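Local coordinates for protein putative RnfG subunit of electron transport complex (Thermotoga maritima, PDB 3DCZ) that probably serves as the FMN-carrying subunit of a membrane-bound complex that couples electron transfer to the translocation of ions, at residues 30-35 with 84-89; 98-103 with 189-194. One frame throughout, in Å; residues are numbered along the deposited sequence.

Overall arrangement
Interactions 1 and 2 are both buried, apolar contacts within about 7 Å of the chain centre (centre to centre), and they meet through one antiparallel sheet. Strands 83-90 and 98-107 are neighbours in it, joined by probable hydrogen bonds from Gly89 N to Val100 O (2.8 Å) and from Ala102 N to Leu87 O (3.0 Å). Interaction 1 packs the end of helix 22-31 and the turn after it on one face; interaction 2 sets helix 188-206 against the other. Methyl packing is common to both cores, but their outlying polar groups differ: Tyr85 holds an acetate through a hydroxyl, whereas Arg189 meets sulfates at the beginning of a helix.

Interaction 1 (30-35 with 84-89); sequences FVLKDP and AYVLSG. With ACT (acetate ion), chain D.
Val31 and Val86 mark the nearest backbone approach, their CA atoms 7.8 Å apart, where the last turn of helix 22-31 and the loop after it run past strand 83-90. The strand is the middle one of a five-stranded antiparallel sheet, so this is helix-on-sheet packing on one face of that sheet, with helix 188-206 touching Leu87 from the other face. A backbone bond from Lys33 N to Phe30 O (3.0 Å) forms a turn here, and Asn114 ND2 binds the carbonyls of Val31 and Lys33. The contact between the segments is wholly apolar. Val86 offers both methyls, and Val31 CG2 touches the pair, lying 4.0 Å from Val86 CG2. That Val31 methyl stands between its own backbone N and carbonyl carbon (chi1 of Val31 -62°), the orientation that aims it at the strand. Val86 CG2 also meets the branch point of Leu32, at 4.0 Å from Leu32 CG, and thus sits against both residues. Leu32 reaches past Val86 as well, CD2 ending 4.2 Å from Ala84 CB. Shortening Leu32 to an alanine is likely to open a gap beside Ala84 CB and take from Val86 CG2 one of the side chains that it packs against. Tyr85, its CB directed away from the helix end, donates its hydroxyl to an acetate, probably from the crystallisation liquor; the acceptor O lies in the ring plane, 2.6 Å from Tyr85 OH.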
ATOM      1  N   PHE A  30       2.987  -4.422   9.675  1.00 13.78           N
ATOM      2  CA  PHE A  30       1.579  -4.705   9.398  1.00 13.98           C
ATOM      3  C   PHE A  30       1.336  -5.064   7.933  1.00 12.80           C
ATOM      4  O   PHE A  30       0.649  -6.062   7.626  1.00 13.45           O
ATOM      5  CB  PHE A  30       0.688  -3.522   9.753  1.00 13.06           C
ATOM      6  CG  PHE A  30      -0.744  -3.769   9.410  1.00 13.71           C
ATOM      7  CD1 PHE A  30      -1.557  -4.487  10.262  1.00 12.96           C
ATOM      8  CD2 PHE A  30      -1.284  -3.312   8.212  1.00 13.48           C
ATOM      9  CE1 PHE A  30      -2.841  -4.738   9.942  1.00 16.71           C
ATOM     10  CE2 PHE A  30      -2.560  -3.606   7.850  1.00 16.60           C
ATOM     11  CZ  PHE A  30      -3.375  -4.296   8.751  1.00 15.61           C
ATOM     12  N   VAL A  31       1.942  -4.291   7.017  1.00 13.58           N
ATOM     13  CA  VAL A  31       1.661  -4.490   5.588  1.00 14.10           C
ATOM     14  C   VAL A  31       2.329  -5.742   5.027  1.00 14.88           C
ATOM     15  O   VAL A  31       2.041  -6.181   3.889  1.00 14.01           O
ATOM     16  CB  VAL A  31       1.985  -3.224   4.738  1.00 14.11           C
ATOM     17  CG1 VAL A  31       1.067  -2.027   5.204  1.00 15.05           C
ATOM     18  CG2 VAL A  31       3.437  -2.871   4.802  1.00 15.11           C
ATOM     19  N   LEU A  32       3.220  -6.317   5.837  1.00 14.49           N
ATOM     20  CA  LEU A  32       3.872  -7.590   5.527  1.00 12.48           C
ATOM     21  C   LEU A  32       3.184  -8.784   6.180  1.00 14.48           C
ATOM     22  O   LEU A  32       3.693  -9.895   6.108  1.00 14.29           O
ATOM     23  CB  LEU A  32       5.360  -7.530   5.833  1.00 14.65           C
ATOM     24  CG  LEU A  32       6.221  -6.745   4.824  1.00 14.07           C
ATOM     25  CD1 LEU A  32       7.586  -6.425   5.450  1.00 15.86           C
ATOM     26  CD2 LEU A  32       6.394  -7.516   3.518  1.00 15.40           C
ATOM     27  N   LYS A  33       1.999  -8.547   6.734  1.00 14.70           N
ATOM     28  CA  LYS A  33       1.119  -9.665   7.122  1.00 14.28           C
ATOM     29  C   LYS A  33       0.159  -9.948   5.977  1.00 13.77           C
ATOM     30  O   LYS A  33      -0.375  -9.019   5.302  1.00 13.60           O
ATOM     31  CB  LYS A  33       0.354  -9.340   8.411  1.00 13.97           C
ATOM     32  CG  LYS A  33       1.267  -9.104   9.634  1.00 15.00           C
ATOM     33  CD  LYS A  33       0.449  -8.967  10.913  1.00 20.70           C
ATOM     34  CE  LYS A  33       1.332  -8.815  12.125  1.00 33.90           C
ATOM     35  NZ  LYS A  33       0.521  -8.523  13.347  1.00 34.39           N
ATOM     36  N   ASP A  34      -0.104 -11.228   5.746  1.00 13.65           N
ATOM     37  CA  ASP A  34      -1.045 -11.649   4.740  1.00 14.07           C
ATOM     38  C   ASP A  34      -2.454 -11.239   5.157  1.00 12.69           C
ATOM     39  O   ASP A  34      -2.890 -11.557   6.280  1.00 13.53           O
ATOM     40  CB  ASP A  34      -0.920 -13.148   4.596  1.00 15.72           C
ATOM     41  CG  ASP A  34      -1.748 -13.727   3.489  1.00 19.63           C
ATOM     42  OD1 ASP A  34      -2.949 -13.467   3.387  1.00 18.60           O
ATOM     43  OD2 ASP A  34      -1.195 -14.563   2.746  1.00 28.98           O
ATOM     44  N   PRO A  35      -3.168 -10.499   4.292  1.00 13.12           N
ATOM     45  CA  PRO A  35      -4.477  -9.988   4.708  1.00 13.52           C
ATOM     46  C   PRO A  35      -5.569 -11.069   4.779  1.00 13.70           C
ATOM     47  O   PRO A  35      -6.640 -10.830   5.342  1.00 15.79           O
ATOM     48  CB  PRO A  35      -4.810  -8.952   3.635  1.00 17.71           C
ATOM     49  CG  PRO A  35      -4.146  -9.481   2.431  1.00 14.71           C
ATOM     50  CD  PRO A  35      -2.854 -10.078   2.907  1.00 15.48           C
ATOM     51  N   ALA A  84       8.434  -8.951  -2.446  1.00 14.89           N
ATOM     52  CA  ALA A  84       7.532  -7.975  -1.861  1.00 12.34           C
ATOM     53  C   ALA A  84       8.280  -6.639  -1.775  1.00 12.63           C
ATOM     54  O   ALA A  84       9.487  -6.619  -1.599  1.00 13.95           O
ATOM     55  CB  ALA A  84       7.073  -8.445  -0.513  1.00 14.85           C
ATOM     56  N   TYR A  85       7.530  -5.542  -1.914  1.00 13.63           N
ATOM     57  CA  TYR A  85       8.075  -4.192  -1.900  1.00 12.31           C
ATOM     58  C   TYR A  85       7.228  -3.381  -0.957  1.00 13.07           C
ATOM     59  O   TYR A  85       5.990  -3.444  -1.053  1.00 15.60           O
ATOM     60  CB  TYR A  85       8.018  -3.607  -3.322  1.00 14.23           C
ATOM     61  CG  TYR A  85       8.910  -4.389  -4.235  1.00 12.76           C
ATOM     62  CD1 TYR A  85      10.278  -4.068  -4.312  1.00 17.10           C
ATOM     63  CD2 TYR A  85       8.458  -5.501  -4.902  1.00 15.85           C
ATOM     64  CE1 TYR A  85      11.140  -4.831  -5.059  1.00 16.18           C
ATOM     65  CE2 TYR A  85       9.320  -6.252  -5.683  1.00 17.62           C
ATOM     66  CZ  TYR A  85      10.666  -5.912  -5.752  1.00 15.28           C
ATOM     67  OH  TYR A  85      11.544  -6.667  -6.485  1.00 18.11           O
ATOM     68  N   VAL A  86       7.852  -2.636  -0.054  1.00 13.35           N
ATOM     69  CA  VAL A  86       7.129  -1.713   0.807  1.00 13.13           C
ATOM     70  C   VAL A  86       7.628  -0.321   0.502  1.00 14.75           C
ATOM     71  O   VAL A  86       8.818  -0.051   0.442  1.00 15.16           O
ATOM     72  CB  VAL A  86       7.282  -2.069   2.318  1.00 14.76           C
ATOM     73  CG1 VAL A  86       6.623  -0.994   3.175  1.00 14.84           C
ATOM     74  CG2 VAL A  86       6.708  -3.477   2.592  1.00 14.70           C
ATOM     75  N   LEU A  87       6.669   0.560   0.279  1.00 14.28           N
ATOM     76  CA  LEU A  87       7.016   1.975   0.171  0.50 14.00           C
ATOM     77  C   LEU A  87       5.940   2.835   0.794  1.00 16.39           C
ATOM     78  O   LEU A  87       4.983   2.322   1.371  1.00 14.55           O
ATOM     79  CB  LEU A  87       7.347   2.350  -1.286  0.50 13.92           C
ATOM     80  CG  LEU A  87       6.247   2.274  -2.349  0.50 10.64           C
ATOM     81  CD1 LEU A  87       6.804   2.673  -3.713  0.50 15.90           C
ATOM     82  CD2 LEU A  87       5.657   0.850  -2.440  0.50 12.95           C
ATOM     83  N   SER A  88       6.157   4.148   0.745  1.00 15.50           N
ATOM     84  CA  SER A  88       5.254   5.090   1.357  1.00 15.17           C
ATOM     85  C   SER A  88       4.824   6.128   0.306  1.00 14.50           C
ATOM     86  O   SER A  88       5.454   6.303  -0.746  1.00 12.87           O
ATOM     87  CB  SER A  88       5.994   5.756   2.521  1.00 19.87           C
ATOM     88  OG  SER A  88       6.111   4.823   3.599  1.00 27.75           O
ATOM     89  N   GLY A  89       3.777   6.865   0.634  1.00 15.08           N
ATOM     90  CA  GLY A  89       3.302   7.877  -0.253  1.00 14.00           C
ATOM     91  C   GLY A  89       2.460   8.936   0.406  1.00 14.65           C
ATOM     92  O   GLY A  89       1.989   8.782   1.549  1.00 15.20           O
TER
HETATM   93  C   ACT D   4      10.654  -8.280  -9.404  1.00 30.92           C
HETATM   94  O   ACT D   4      10.554  -8.435  -8.176  1.00 29.49           O
HETATM   95  OXT ACT D   4      10.729  -9.351 -10.050  1.00 38.17           O
HETATM   96  CH3 ACT D   4      10.648  -6.941 -10.059  1.00 31.68           C

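Interaction 2 (98-103 with 189-194); sequences VTVVAC and RAVVTA. With SO4 (sulfate ion), chain C; SO4 (sulfate ion), chain B.
Val100 turns both methyls toward the helix, and each finds a different residue one helical turn apart: CG1 lies 4.3 Å from Val191 CG1, and CG2 lies 4.0 Å from Ala194 CB. The split follows from Val100 CG1 being anti to the backbone N (chi1 -178°), which leaves CG2 beside that N and aimed at the alanine. Ala194 presents its single methyl directly, while Val191 does not point its CB straight at the strand and approaches nearest through CG1. With Val100 CA just 6.8 Å from Val191 CA, helix 188-206 lies close on the antiparallel sheet of this FMN-binding domain, and Phe94 adds to the same apolar cluster by touching Val100 and Ala190. Thr185, the predicted site of FMN attachment, belongs to the unmodelled loop shortly before this helix. Inside the helix, Arg189 O receives Thr193 N and Thr193 OG1, each at 2.9 Å, from opposite faces of its carbonyl plane. Arg189 is extended from CG to NE and takes no part in the strand contact; its NH2 gives a 2.9 Å bond to O2 of the chain B sulfate and forms a salt bridge with Asp158, whereas its NH1 makes weak bonds, one to each sulfate, both probably from the crystallisation liquor.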
ATOM      1  N   VAL A  98       0.336  13.088   7.443  1.00 26.71           N
ATOM      2  CA  VAL A  98      -0.089  11.724   7.051  1.00 23.58           C
ATOM      3  C   VAL A  98       0.826  11.110   5.997  1.00 21.25           C
ATOM      4  O   VAL A  98       1.208  11.755   5.022  1.00 20.63           O
ATOM      5  CB  VAL A  98      -1.554  11.673   6.515  1.00 26.71           C
ATOM      6  CG1 VAL A  98      -1.946  10.249   6.102  1.00 21.04           C
ATOM      7  CG2 VAL A  98      -2.542  12.224   7.562  1.00 28.15           C
ATOM      8  N   THR A  99       1.151   9.832   6.193  1.00 16.34           N
ATOM      9  CA  THR A  99       1.841   9.025   5.225  1.00 14.60           C
ATOM     10  C   THR A  99       1.083   7.697   5.040  1.00 16.14           C
ATOM     11  O   THR A  99       0.646   7.086   6.023  1.00 17.88           O
ATOM     12  CB  THR A  99       3.282   8.677   5.680  1.00 15.72           C
ATOM     13  OG1 THR A  99       4.024   9.895   5.812  1.00 16.34           O
ATOM     14  CG2 THR A  99       3.993   7.777   4.671  1.00 18.79           C
ATOM     15  N   VAL A 100       0.985   7.237   3.801  1.00 14.92           N
ATOM     16  CA  VAL A 100       0.371   5.942   3.520  1.00 13.90           C
ATOM     17  C   VAL A 100       1.509   4.921   3.240  1.00 15.14           C
ATOM     18  O   VAL A 100       2.329   5.168   2.339  1.00 16.60           O
ATOM     19  CB  VAL A 100      -0.514   5.976   2.244  1.00 17.47           C
ATOM     20  CG1 VAL A 100      -1.182   4.597   2.039  1.00 18.90           C
ATOM     21  CG2 VAL A 100      -1.569   7.081   2.330  1.00 23.35           C
ATOM     22  N   VAL A 101       1.542   3.808   3.985  1.00 13.89           N
ATOM     23  CA  VAL A 101       2.545   2.734   3.807  1.00 13.28           C
ATOM     24  C   VAL A 101       1.804   1.602   3.102  1.00 13.32           C
ATOM     25  O   VAL A 101       0.639   1.326   3.412  1.00 13.10           O
ATOM     26  CB  VAL A 101       3.108   2.240   5.187  1.00 12.43           C
ATOM     27  CG1 VAL A 101       4.090   1.098   4.976  1.00 15.25           C
ATOM     28  CG2 VAL A 101       3.753   3.461   5.933  1.00 14.58           C
ATOM     29  N   ALA A 102       2.430   0.976   2.133  1.00 14.17           N
ATOM     30  CA  ALA A 102       1.790  -0.100   1.386  1.00 12.88           C
ATOM     31  C   ALA A 102       2.796  -1.142   0.966  1.00 15.03           C
ATOM     32  O   ALA A 102       3.955  -0.827   0.760  1.00 13.73           O
ATOM     33  CB  ALA A 102       1.033   0.436   0.176  1.00 14.44           C
ATOM     34  N   CYS A 103       2.317  -2.370   0.834  1.00 13.28           N
ATOM     35  CA  CYS A 103       3.110  -3.506   0.401  1.00 13.69           C
ATOM     36  C   CYS A 103       2.497  -4.045  -0.896  1.00 14.28           C
ATOM     37  O   CYS A 103       1.302  -4.340  -0.977  1.00 13.45           O
ATOM     38  CB  CYS A 103       3.098  -4.643   1.451  1.00 15.10           C
ATOM     39  SG  CYS A 103       3.885  -6.155   0.825  1.00 15.49           S
ATOM     40  N   ARG A 189     -10.123   9.264  -1.209  1.00 16.60           N
ATOM     41  CA  ARG A 189      -9.558   9.569  -2.520  1.00 15.09           C
ATOM     42  C   ARG A 189      -8.058   9.866  -2.468  1.00 16.49           C
ATOM     43  O   ARG A 189      -7.333   9.492  -3.402  1.00 16.53           O
ATOM     44  CB  ARG A 189     -10.273  10.739  -3.211  1.00 16.42           C
ATOM     45  CG  ARG A 189     -11.635  10.392  -3.696  1.00 15.41           C
ATOM     46  CD  ARG A 189     -12.184  11.522  -4.539  1.00 17.61           C
ATOM     47  NE  ARG A 189     -13.438  11.154  -5.186  1.00 15.10           N
ATOM     48  CZ  ARG A 189     -14.647  11.522  -4.770  1.00 11.86           C
ATOM     49  NH1 ARG A 189     -14.814  12.279  -3.687  1.00 21.35           N
ATOM     50  NH2 ARG A 189     -15.720  11.136  -5.423  1.00 17.60           N
ATOM     51  N   ALA A 190      -7.596  10.538  -1.398  1.00 14.87           N
ATOM     52  CA  ALA A 190      -6.185  10.866  -1.253  1.00 15.74           C
ATOM     53  C   ALA A 190      -5.383   9.594  -1.024  1.00 13.88           C
ATOM     54  O   ALA A 190      -4.285   9.418  -1.548  1.00 13.61           O
ATOM     55  CB  ALA A 190      -5.963  11.884  -0.091  1.00 17.29           C
ATOM     56  N   VAL A 191      -5.938   8.680  -0.240  1.00 13.33           N
ATOM     57  CA  VAL A 191      -5.282   7.362  -0.027  1.00 13.61           C
ATOM     58  C   VAL A 191      -5.147   6.593  -1.347  1.00 14.79           C
ATOM     59  O   VAL A 191      -4.078   6.082  -1.675  1.00 14.69           O
ATOM     60  CB  VAL A 191      -6.017   6.504   1.007  1.00 14.85           C
ATOM     61  CG1 VAL A 191      -5.321   5.108   1.189  1.00 17.75           C
ATOM     62  CG2 VAL A 191      -6.104   7.246   2.343  1.00 17.51           C
ATOM     63  N   VAL A 192      -6.242   6.489  -2.091  1.00 16.19           N
ATOM     64  CA  VAL A 192      -6.222   5.856  -3.405  1.00 14.90           C
ATOM     65  C   VAL A 192      -5.183   6.503  -4.330  1.00 12.83           C
ATOM     66  O   VAL A 192      -4.441   5.826  -5.040  1.00 14.16           O
ATOM     67  CB  VAL A 192      -7.644   5.878  -4.004  1.00 18.47           C
ATOM     68  CG1 VAL A 192      -7.654   5.738  -5.543  1.00 17.44           C
ATOM     69  CG2 VAL A 192      -8.486   4.806  -3.332  1.00 14.68           C
ATOM     70  N   THR A 193      -5.102   7.836  -4.313  1.00 14.20           N
ATOM     71  CA  THR A 193      -4.147   8.532  -5.180  1.00 13.73           C
ATOM     72  C   THR A 193      -2.720   8.132  -4.834  1.00 13.24           C
ATOM     73  O   THR A 193      -1.920   7.790  -5.723  1.00 15.09           O
ATOM     74  CB  THR A 193      -4.336  10.049  -5.079  1.00 15.16           C
ATOM     75  OG1 THR A 193      -5.626  10.393  -5.631  1.00 15.83           O
ATOM     76  CG2 THR A 193      -3.264  10.802  -5.868  1.00 15.97           C
ATOM     77  N   ALA A 194      -2.392   8.191  -3.545  1.00 14.32           N
ATOM     78  CA  ALA A 194      -1.077   7.756  -3.056  1.00 14.52           C
ATOM     79  C   ALA A 194      -0.736   6.316  -3.507  1.00 13.29           C
ATOM     80  O   ALA A 194       0.356   6.033  -4.030  1.00 14.75           O
ATOM     81  CB  ALA A 194      -1.016   7.886  -1.526  1.00 13.42           C
TER
HETATM   82  S   SO4 C   2     -12.721  12.023  -0.411  1.00 66.88           S
HETATM   83  O1  SO4 C   2     -12.472  13.063  -1.422  1.00 58.70           O
HETATM   84  O2  SO4 C   2     -11.636  11.056  -0.422  1.00 59.64           O
HETATM   85  O3  SO4 C   2     -12.796  12.627   0.921  1.00 68.56           O
HETATM   86  O4  SO4 C   2     -13.973  11.317  -0.689  1.00 64.92           O
HETATM   87  S   SO4 B   1     -19.054  13.000  -4.621  1.00 27.11           S
HETATM   88  O1  SO4 B   1     -19.410  14.426  -4.765  1.00 28.77           O
HETATM   89  O2  SO4 B   1     -18.206  12.621  -5.730  1.00 26.89           O
HETATM   90  O3  SO4 B   1     -18.194  12.907  -3.457  1.00 41.30           O
HETATM   91  O4  SO4 B   1     -20.251  12.224  -4.438  1.00 25.53           O